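PDB 5FID: elicitor protein Hrip2 from Magnaporthe oryzae, which acts as a fungal protein elicitor, probably secreted and able to trigger defence responses in plants. Local coordinates for residues Tyr77-Ser82 with Cys113-Asp118. The protein carries 1 engineered substitution. Sequence-based numbering, arbitrary orientation.
Sequences YYELSS and CYSRPD
Ser115 docks against the end of strand 75-81 through both of its backbone polar groups. Its N donates to Leu80 O (2.8 Å, 171° at the hydrogen), and its O accepts from Ser82 N at 3.1 Å. Ser115 thus grips the residues flanking Ser81, the pattern of a single parallel beta bridge.

Side-chain hydrogen bonds flank this bridge. The extended chain of Glu79, with CG anti to the backbone N (chi1 174°), lies alongside Ser115 CB, and Ser115 OG donates to Glu79 OE2 over 2.7 Å, meeting the oxygen on its anti side and somewhat out of the carboxylate plane. Lys120 forms a salt bridge to the same OE2, a second tie from the loop to the strand, while Ser115 OG is also hydrogen-bonded to Lys121 N within the loop. Beyond the bridge, Arg116 folds back at chi2 and chi3, and its NH1 reaches Ser82 OG at 3.0 Å, a bent bond with the hydroxyl well out of the guanidinium plane.

Apolar packing falls to Leu80, whose CG and CD2 lie against CD2 and CE2 of Tyr114, the closest pair being Leu80 CG and Tyr114 CD2 at 3.8 Å.

Leu80 and Tyr114 also pack on Val93 of strand 93-96 and Cys106 of strand 104-106, Cys106 being the disulfide partner of Cys113. The disulfide-anchored loop preceding strand 123-126 is thereby fastened to strand 75-81 of the six-stranded antiparallel sheet, beside strands of the mixed sheet.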
loop_
_atom_site.group_PDB
_atom_site.type_symbol
_atom_site.label_atom_id
_atom_site.label_comp_id
_atom_site.label_asym_id
_atom_site.label_seq_id
_atom_site.Cartn_x
_atom_site.Cartn_y
_atom_site.Cartn_z
ATOM N N TYR A 77 6.716 -1.571 -1.997
ATOM C CA TYR A 77 5.879 -0.988 -0.960
ATOM C C TYR A 77 6.701 0.017 -0.162
ATOM O O TYR A 77 7.893 -0.181 0.036
ATOM C CB TYR A 77 5.332 -2.095 -0.055
ATOM C CG TYR A 77 4.556 -3.168 -0.809
ATOM C CD1 TYR A 77 3.251 -2.945 -1.237
ATOM C CD2 TYR A 77 5.128 -4.398 -1.097
ATOM C CE1 TYR A 77 2.538 -3.930 -1.925
ATOM C CE2 TYR A 77 4.425 -5.374 -1.787
ATOM C CZ TYR A 77 3.135 -5.138 -2.192
ATOM O OH TYR A 77 2.441 -6.118 -2.874
ATOM N N TYR A 78 6.071 1.102 0.276
ATOM C CA TYR A 78 6.788 2.177 0.956
ATOM C C TYR A 78 5.880 2.828 1.991
ATOM O O TYR A 78 4.681 3.005 1.761
ATOM C CB TYR A 78 7.291 3.233 -0.047
ATOM C CG TYR A 78 6.245 3.583 -1.075
ATOM C CD1 TYR A 78 6.048 2.774 -2.185
ATOM C CD2 TYR A 78 5.438 4.699 -0.926
ATOM C CE1 TYR A 78 5.073 3.063 -3.119
ATOM C CE2 TYR A 78 4.468 4.997 -1.860
ATOM C CZ TYR A 78 4.289 4.175 -2.950
ATOM O OH TYR A 78 3.305 4.462 -3.883
ATOM N N GLU A 79 6.464 3.188 3.129
ATOM C CA GLU A 79 5.717 3.741 4.247
ATOM C C GLU A 79 6.505 4.902 4.827
ATOM O O GLU A 79 7.700 4.771 5.102
ATOM C CB GLU A 79 5.528 2.670 5.322
ATOM C CG GLU A 79 4.880 3.154 6.627
ATOM C CD GLU A 79 4.716 2.041 7.653
ATOM O OE1 GLU A 79 5.346 0.966 7.491
ATOM O OE2 GLU A 79 3.951 2.233 8.635
ATOM N N LEU A 80 5.840 6.037 4.999
ATOM C CA LEU A 80 6.438 7.188 5.672
ATOM C C LEU A 80 5.828 7.259 7.064
ATOM O O LEU A 80 4.673 7.643 7.214
ATOM C CB LEU A 80 6.142 8.474 4.894
ATOM C CG LEU A 80 6.734 9.761 5.481
ATOM C CD1 LEU A 80 8.253 9.697 5.474
ATOM C CD2 LEU A 80 6.255 10.978 4.689
ATOM N N SER A 81 6.602 6.888 8.087
ATOM C CA SER A 81 6.025 6.661 9.415
ATOM C C SER A 81 6.539 7.594 10.496
ATOM O O SER A 81 7.743 7.825 10.606
ATOM C CB SER A 81 6.273 5.219 9.849
ATOM O OG SER A 81 5.765 4.981 11.152
ATOM N N SER A 82 5.619 8.126 11.299
ATOM C CA SER A 82 5.998 8.872 12.500
ATOM C C SER A 82 5.707 8.071 13.770
ATOM O O SER A 82 5.581 8.651 14.854
ATOM C CB SER A 82 5.268 10.216 12.564
ATOM O OG SER A 82 3.860 10.036 12.662
ATOM N N CYS A 113 -0.995 12.822 8.251
ATOM C CA CYS A 113 -0.565 12.425 6.906
ATOM C C CYS A 113 0.372 11.214 6.937
ATOM O O CYS A 113 0.394 10.397 6.002
ATOM C CB CYS A 113 0.084 13.610 6.183
ATOM S SG CYS A 113 0.922 13.232 4.607
ATOM N N TYR A 114 1.127 11.101 8.028
ATOM C CA TYR A 114 2.079 10.027 8.214
ATOM C C TYR A 114 1.395 8.729 8.604
ATOM O O TYR A 114 0.253 8.728 9.073
ATOM C CB TYR A 114 3.081 10.409 9.315
ATOM C CG TYR A 114 3.880 11.653 9.000
ATOM C CD1 TYR A 114 3.364 12.916 9.252
ATOM C CD2 TYR A 114 5.147 11.561 8.440
ATOM C CE1 TYR A 114 4.092 14.062 8.951
ATOM C CE2 TYR A 114 5.881 12.696 8.137
ATOM C CZ TYR A 114 5.348 13.942 8.393
ATOM O OH TYR A 114 6.088 15.060 8.088
ATOM N N SER A 115 2.104 7.621 8.431
ATOM C CA SER A 115 1.646 6.353 8.975
ATOM C C SER A 115 1.732 6.448 10.489
ATOM O O SER A 115 2.737 6.913 11.043
ATOM C CB SER A 115 2.510 5.202 8.477
ATOM O OG SER A 115 1.900 3.957 8.797
ATOM N N ARG A 116 0.670 6.011 11.155
ATOM C CA ARG A 116 0.529 6.171 12.598
ATOM C C ARG A 116 0.178 4.834 13.234
ATOM O O ARG A 116 -0.323 3.946 12.550
ATOM C CB ARG A 116 -0.589 7.190 12.882
ATOM C CG ARG A 116 -0.406 8.529 12.185
ATOM C CD ARG A 116 0.685 9.387 12.844
ATOM N NE ARG A 116 0.409 9.498 14.270
ATOM C CZ ARG A 116 1.253 9.169 15.242
ATOM N NH1 ARG A 116 2.484 8.738 14.967
ATOM N NH2 ARG A 116 0.850 9.283 16.503
ATOM N N PRO A 117 0.416 4.696 14.550
ATOM C CA PRO A 117 0.143 3.419 15.215
ATOM C C PRO A 117 -1.294 2.975 14.993
ATOM O O PRO A 117 -1.539 1.787 14.753
ATOM C CB PRO A 117 0.348 3.744 16.696
ATOM C CG PRO A 117 1.219 4.927 16.712
ATOM C CD PRO A 117 0.935 5.711 15.484
ATOM N N ASP A 118 -2.221 3.927 15.054
ATOM C CA ASP A 118 -3.645 3.626 14.962
ATOM C C ASP A 118 -4.240 3.898 13.581
ATOM O O ASP A 118 -5.438 3.702 13.352
ATOM C CB ASP A 118 -4.426 4.381 16.042
ATOM C CG ASP A 118 -4.066 5.865 16.119
ATOM O OD1 ASP A 118 -3.001 6.287 15.603
ATOM O OD2 ASP A 118 -4.866 6.613 16.737
#